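Local coordinates for protein ebony (Drosophila melanogaster, PDB 6DYM) that is a nonribosomal peptide synthetase whose atypical C-terminal condensation domain, the part present here, probably joins beta-alanine to biogenic amines, at residues F62-A76 with C139-A151. Numbering follows the deposited sequence.
Sequences FVVYDTNTDRIIGTA and CMHFMEHEVLRVA
F62 meets helix 139-151 mainly with the edge and far end of its ring: M143 O and V147 CG2 lie at the edge near the ring plane, while one face rests on A76 CB of its own hairpin, 3.4 Å above the plane. F62 CZ also approaches E146 CB obliquely, at 3.6 Å. A chi1 of 59°, with CG between the backbone N and the carbonyl carbon, directs the ring at the helix. The second ring, F142, takes E146 CG over one face and receives V64 CG1 obliquely, 3.8 Å from F142 CD2. Both V64 branches touch F142, and V64 CG2 also meets M143 CG at 3.6 Å and sits at the edge of the F62 ring.

M143 CG lies anti to the carbonyl carbon and the chain runs on extended at chi2 (-164°), which brings M143 SD to the second strand, 3.6 Å from T75 O. One turn earlier, C139 SG packs 4.0 Å from I73 CD1 and also lies beside G74 CA, where I73 and G74 together face V64 in a classic beta bulge. The two segments meet through apolar contacts, and each has polar bonds of its own. F62 O accepts from A76 N and T75 OG1 on opposite faces of its carbonyl plane, and the E146 carboxylate takes R149 NE in a salt bridge and H145 ND1 in a hydrogen bond.

This is a helix laid on a beta hairpin, in a strand order consistent with the GNAT acyltransferase fold. Helix segment 139-151 runs at 32° to strand 71-76; helix 133-153 also covers strand 119-127 through M143 and V147 on M125, while V17 of helix 14-25 packs against T75.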
loop_
_atom_site.group_PDB
_atom_site.type_symbol
_atom_site.label_atom_id
_atom_site.label_comp_id
_atom_site.label_asym_id
_atom_site.label_seq_id
_atom_site.Cartn_x
_atom_site.Cartn_y
_atom_site.Cartn_z
ATOM N N PHE A 62 7.107 8.527 3.633
ATOM C CA PHE A 62 6.934 9.964 3.803
ATOM C C PHE A 62 5.474 10.282 4.086
ATOM O O PHE A 62 4.583 9.452 3.889
ATOM C CB PHE A 62 7.436 10.749 2.576
ATOM C CG PHE A 62 6.745 10.395 1.277
ATOM C CD1 PHE A 62 5.538 10.988 0.929
ATOM C CD2 PHE A 62 7.324 9.502 0.389
ATOM C CE1 PHE A 62 4.912 10.675 -0.264
ATOM C CE2 PHE A 62 6.707 9.188 -0.807
ATOM C CZ PHE A 62 5.498 9.779 -1.136
ATOM N N VAL A 63 5.248 11.499 4.573
ATOM C CA VAL A 63 3.915 12.061 4.725
ATOM C C VAL A 63 3.791 13.250 3.778
ATOM O O VAL A 63 4.783 13.845 3.346
ATOM C CB VAL A 63 3.619 12.487 6.181
ATOM C CG1 VAL A 63 3.518 11.274 7.090
ATOM C CG2 VAL A 63 4.697 13.442 6.689
ATOM N N VAL A 64 2.552 13.600 3.450
ATOM C CA VAL A 64 2.269 14.739 2.584
ATOM C C VAL A 64 1.560 15.796 3.416
ATOM O O VAL A 64 0.507 15.529 4.007
ATOM C CB VAL A 64 1.423 14.342 1.366
ATOM C CG1 VAL A 64 1.062 15.582 0.551
ATOM C CG2 VAL A 64 2.178 13.346 0.512
ATOM N N TYR A 65 2.136 16.993 3.452
ATOM C CA TYR A 65 1.554 18.133 4.141
ATOM C C TYR A 65 0.772 18.995 3.158
ATOM O O TYR A 65 1.216 19.225 2.030
ATOM C CB TYR A 65 2.646 18.979 4.808
ATOM C CG TYR A 65 3.110 18.459 6.157
ATOM C CD1 TYR A 65 2.473 18.845 7.332
ATOM C CD2 TYR A 65 4.193 17.592 6.253
ATOM C CE1 TYR A 65 2.896 18.373 8.565
ATOM C CE2 TYR A 65 4.623 17.115 7.483
ATOM C CZ TYR A 65 3.971 17.509 8.634
ATOM O OH TYR A 65 4.393 17.041 9.859
ATOM N N ASP A 66 -0.401 19.454 3.585
ATOM C CA ASP A 66 -1.048 20.609 2.964
ATOM C C ASP A 66 -0.289 21.828 3.472
ATOM O O ASP A 66 -0.426 22.213 4.634
ATOM C CB ASP A 66 -2.530 20.663 3.328
ATOM C CG ASP A 66 -3.278 21.827 2.657
ATOM O OD1 ASP A 66 -2.647 22.804 2.197
ATOM O OD2 ASP A 66 -4.524 21.763 2.607
ATOM N N THR A 67 0.538 22.426 2.606
ATOM C CA THR A 67 1.378 23.536 3.042
ATOM C C THR A 67 0.562 24.755 3.446
ATOM O O THR A 67 1.048 25.581 4.227
ATOM C CB THR A 67 2.379 23.920 1.949
ATOM O OG1 THR A 67 1.675 24.416 0.805
ATOM C CG2 THR A 67 3.218 22.713 1.544
ATOM N N ASN A 68 -0.675 24.872 2.963
ATOM C CA ASN A 68 -1.524 25.983 3.379
ATOM C C ASN A 68 -1.964 25.829 4.832
ATOM O O ASN A 68 -1.954 26.803 5.592
ATOM C CB ASN A 68 -2.735 26.094 2.451
ATOM C CG ASN A 68 -3.691 27.196 2.866
ATOM O OD1 ASN A 68 -4.613 26.970 3.653
ATOM N ND2 ASN A 68 -3.480 28.396 2.335
ATOM N N THR A 69 -2.340 24.616 5.244
ATOM C CA THR A 69 -2.818 24.382 6.602
ATOM C C THR A 69 -1.779 23.746 7.515
ATOM O O THR A 69 -2.027 23.640 8.721
ATOM C CB THR A 69 -4.069 23.493 6.591
ATOM O OG1 THR A 69 -3.686 22.127 6.383
ATOM C CG2 THR A 69 -5.020 23.920 5.485
ATOM N N ASP A 70 -0.637 23.312 6.975
ATOM C CA ASP A 70 0.417 22.654 7.751
ATOM C C ASP A 70 -0.079 21.380 8.440
ATOM O O ASP A 70 0.373 21.041 9.536
ATOM C CB ASP A 70 1.036 23.609 8.779
ATOM C CG ASP A 70 1.855 24.714 8.133
ATOM O OD1 ASP A 70 2.048 24.675 6.899
ATOM O OD2 ASP A 70 2.303 25.628 8.861
ATOM N N ARG A 71 -0.996 20.647 7.811
ATOM C CA ARG A 71 -1.478 19.385 8.353
ATOM C C ARG A 71 -1.253 18.252 7.356
ATOM O O ARG A 71 -1.205 18.470 6.141
ATOM C CB ARG A 71 -2.960 19.470 8.722
ATOM C CG ARG A 71 -3.253 20.486 9.813
ATOM C CD ARG A 71 -4.682 20.379 10.316
ATOM N NE ARG A 71 -4.964 21.387 11.335
ATOM C CZ ARG A 71 -6.183 21.806 11.656
ATOM N NH1 ARG A 71 -7.242 21.303 11.036
ATOM N NH2 ARG A 71 -6.343 22.729 12.597
ATOM N N ILE A 72 -1.125 17.036 7.883
ATOM C CA ILE A 72 -0.863 15.858 7.062
ATOM C C ILE A 72 -2.159 15.413 6.397
ATOM O O ILE A 72 -3.179 15.219 7.069
ATOM C CB ILE A 72 -0.256 14.726 7.911
ATOM C CG1 ILE A 72 1.134 15.121 8.421
ATOM C CG2 ILE A 72 -0.174 13.434 7.106
ATOM C CD1 ILE A 72 1.786 14.066 9.298
ATOM N N ILE A 73 -2.123 15.245 5.074
ATOM C CA ILE A 73 -3.289 14.818 4.308
ATOM C C ILE A 73 -3.074 13.496 3.594
ATOM O O ILE A 73 -4.013 12.986 2.975
ATOM C CB ILE A 73 -3.734 15.893 3.293
ATOM C CG1 ILE A 73 -2.630 16.157 2.270
ATOM C CG2 ILE A 73 -4.133 17.183 4.002
ATOM C CD1 ILE A 73 -3.109 16.913 1.047
ATOM N N GLY A 74 -1.874 12.929 3.645
ATOM C CA GLY A 74 -1.632 11.658 2.979
ATOM C C GLY A 74 -0.325 11.053 3.439
ATOM O O GLY A 74 0.509 11.719 4.061
ATOM N N THR A 75 -0.150 9.770 3.125
ATOM C CA THR A 75 1.091 9.114 3.506
ATOM C C THR A 75 1.370 7.943 2.571
ATOM O O THR A 75 0.450 7.281 2.083
ATOM C CB THR A 75 1.062 8.644 4.972
ATOM O OG1 THR A 75 2.378 8.231 5.361
ATOM C CG2 THR A 75 0.093 7.475 5.169
ATOM N N ALA A 76 2.656 7.712 2.327
ATOM C CA ALA A 76 3.128 6.609 1.496
ATOM C C ALA A 76 4.153 5.823 2.301
ATOM O O ALA A 76 5.225 6.348 2.624
ATOM C CB ALA A 76 3.734 7.119 0.190
ATOM N N CYS A 139 -3.724 14.581 -4.287
ATOM C CA CYS A 139 -2.782 13.972 -3.354
ATOM C C CYS A 139 -2.235 12.657 -3.902
ATOM O O CYS A 139 -1.033 12.387 -3.796
ATOM C CB CYS A 139 -3.450 13.767 -1.993
ATOM S SG CYS A 139 -2.304 13.361 -0.647
ATOM N N MET A 140 -3.094 11.839 -4.521
ATOM C CA MET A 140 -2.628 10.578 -5.093
ATOM C C MET A 140 -1.598 10.817 -6.191
ATOM O O MET A 140 -0.550 10.158 -6.223
ATOM C CB MET A 140 -3.813 9.775 -5.634
ATOM C CG MET A 140 -4.735 9.223 -4.554
ATOM S SD MET A 140 -3.906 8.052 -3.456
ATOM C CE MET A 140 -4.008 6.552 -4.434
ATOM N N HIS A 141 -1.880 11.756 -7.104
ATOM C CA HIS A 141 -0.903 12.101 -8.136
ATOM C C HIS A 141 0.412 12.555 -7.508
ATOM O O HIS A 141 1.498 12.197 -7.979
ATOM C CB HIS A 141 -1.455 13.201 -9.055
ATOM C CG HIS A 141 -2.338 12.697 -10.163
ATOM N ND1 HIS A 141 -1.867 11.930 -11.206
ATOM C CD2 HIS A 141 -3.661 12.870 -10.395
ATOM C CE1 HIS A 141 -2.862 11.640 -12.025
ATOM N NE2 HIS A 141 -3.963 12.198 -11.555
ATOM N N PHE A 142 0.329 13.339 -6.430
ATOM C CA PHE A 142 1.530 13.865 -5.787
ATOM C C PHE A 142 2.348 12.748 -5.148
ATOM O O PHE A 142 3.574 12.693 -5.301
ATOM C CB PHE A 142 1.132 14.914 -4.746
ATOM C CG PHE A 142 2.295 15.608 -4.095
ATOM C CD1 PHE A 142 2.900 16.698 -4.703
ATOM C CD2 PHE A 142 2.770 15.186 -2.864
ATOM C CE1 PHE A 142 3.968 17.343 -4.098
ATOM C CE2 PHE A 142 3.836 15.827 -2.253
ATOM C CZ PHE A 142 4.436 16.905 -2.869
ATOM N N MET A 143 1.691 11.851 -4.414
ATOM C CA MET A 143 2.414 10.746 -3.788
ATOM C C MET A 143 2.978 9.792 -4.832
ATOM O O MET A 143 4.078 9.257 -4.664
ATOM C CB MET A 143 1.499 9.986 -2.840
ATOM C CG MET A 143 0.951 10.830 -1.719
ATOM S SD MET A 143 0.277 9.803 -0.421
ATOM C CE MET A 143 -1.332 9.403 -1.081
ATOM N N GLU A 144 2.229 9.547 -5.903
ATOM C CA GLU A 144 2.737 8.699 -6.974
ATOM C C GLU A 144 4.005 9.290 -7.575
ATOM O O GLU A 144 4.969 8.569 -7.866
ATOM C CB GLU A 144 1.649 8.543 -8.032
ATOM C CG GLU A 144 2.048 7.765 -9.252
ATOM C CD GLU A 144 2.755 6.461 -8.923
ATOM O OE1 GLU A 144 3.806 6.204 -9.559
ATOM O OE2 GLU A 144 2.266 5.725 -8.052
ATOM N N HIS A 145 4.014 10.609 -7.775
ATOM C CA HIS A 145 5.184 11.298 -8.302
ATOM C C HIS A 145 6.347 11.245 -7.321
ATOM O O HIS A 145 7.500 11.096 -7.733
ATOM C CB HIS A 145 4.812 12.751 -8.637
ATOM C CG HIS A 145 5.954 13.605 -9.105
ATOM N ND1 HIS A 145 6.794 14.269 -8.236
ATOM C CD2 HIS A 145 6.357 13.946 -10.354
ATOM C CE1 HIS A 145 7.684 14.959 -8.929
ATOM N NE2 HIS A 145 7.441 14.781 -10.215
ATOM N N GLU A 146 6.071 11.363 -6.020
ATOM C CA GLU A 146 7.155 11.384 -5.044
ATOM C C GLU A 146 7.716 9.995 -4.758
ATOM O O GLU A 146 8.906 9.870 -4.449
ATOM C CB GLU A 146 6.685 12.035 -3.744
ATOM C CG GLU A 146 6.548 13.549 -3.845
ATOM C CD GLU A 146 7.834 14.213 -4.308
ATOM O OE1 GLU A 146 8.860 14.076 -3.603
ATOM O OE2 GLU A 146 7.820 14.862 -5.380
ATOM N N VAL A 147 6.895 8.948 -4.838
ATOM C CA VAL A 147 7.433 7.598 -4.684
ATOM C C VAL A 147 8.457 7.317 -5.780
ATOM O O VAL A 147 9.532 6.759 -5.521
ATOM C CB VAL A 147 6.296 6.560 -4.676
ATOM C CG1 VAL A 147 6.863 5.151 -4.764
ATOM C CG2 VAL A 147 5.463 6.705 -3.412
ATOM N N LEU A 148 8.152 7.728 -7.013
ATOM C CA LEU A 148 9.116 7.605 -8.103
ATOM C C LEU A 148 10.416 8.328 -7.768
ATOM O O LEU A 148 11.507 7.789 -7.985
ATOM C CB LEU A 148 8.508 8.152 -9.401
ATOM C CG LEU A 148 7.373 7.327 -10.026
ATOM C CD1 LEU A 148 6.550 8.120 -11.046
ATOM C CD2 LEU A 148 7.904 6.039 -10.646
ATOM N N ARG A 149 10.316 9.542 -7.218
ATOM C CA ARG A 149 11.507 10.318 -6.885
ATOM C C ARG A 149 12.348 9.626 -5.821
ATOM O O ARG A 149 13.582 9.608 -5.908
ATOM C CB ARG A 149 11.103 11.715 -6.412
ATOM C CG ARG A 149 12.189 12.763 -6.552
ATOM C CD ARG A 149 11.910 13.970 -5.667
ATOM N NE ARG A 149 11.855 13.601 -4.256
ATOM C CZ ARG A 149 12.926 13.432 -3.489
ATOM N NH1 ARG A 149 14.138 13.603 -4.000
ATOM N NH2 ARG A 149 12.785 13.093 -2.213
ATOM N N VAL A 150 11.700 9.075 -4.793
ATOM C CA VAL A 150 12.437 8.365 -3.752
ATOM C C VAL A 150 13.160 7.164 -4.349
ATOM O O VAL A 150 14.329 6.905 -4.039
ATOM C CB VAL A 150 11.482 7.959 -2.613
ATOM C CG1 VAL A 150 12.170 7.000 -1.632
ATOM C CG2 VAL A 150 10.962 9.201 -1.896
ATOM N N ALA A 151 12.490 6.442 -5.250
ATOM C CA ALA A 151 13.087 5.262 -5.868
ATOM C C ALA A 151 14.393 5.600 -6.584
ATOM O O ALA A 151 15.413 4.930 -6.377
ATOM C CB ALA A 151 12.084 4.625 -6.830
#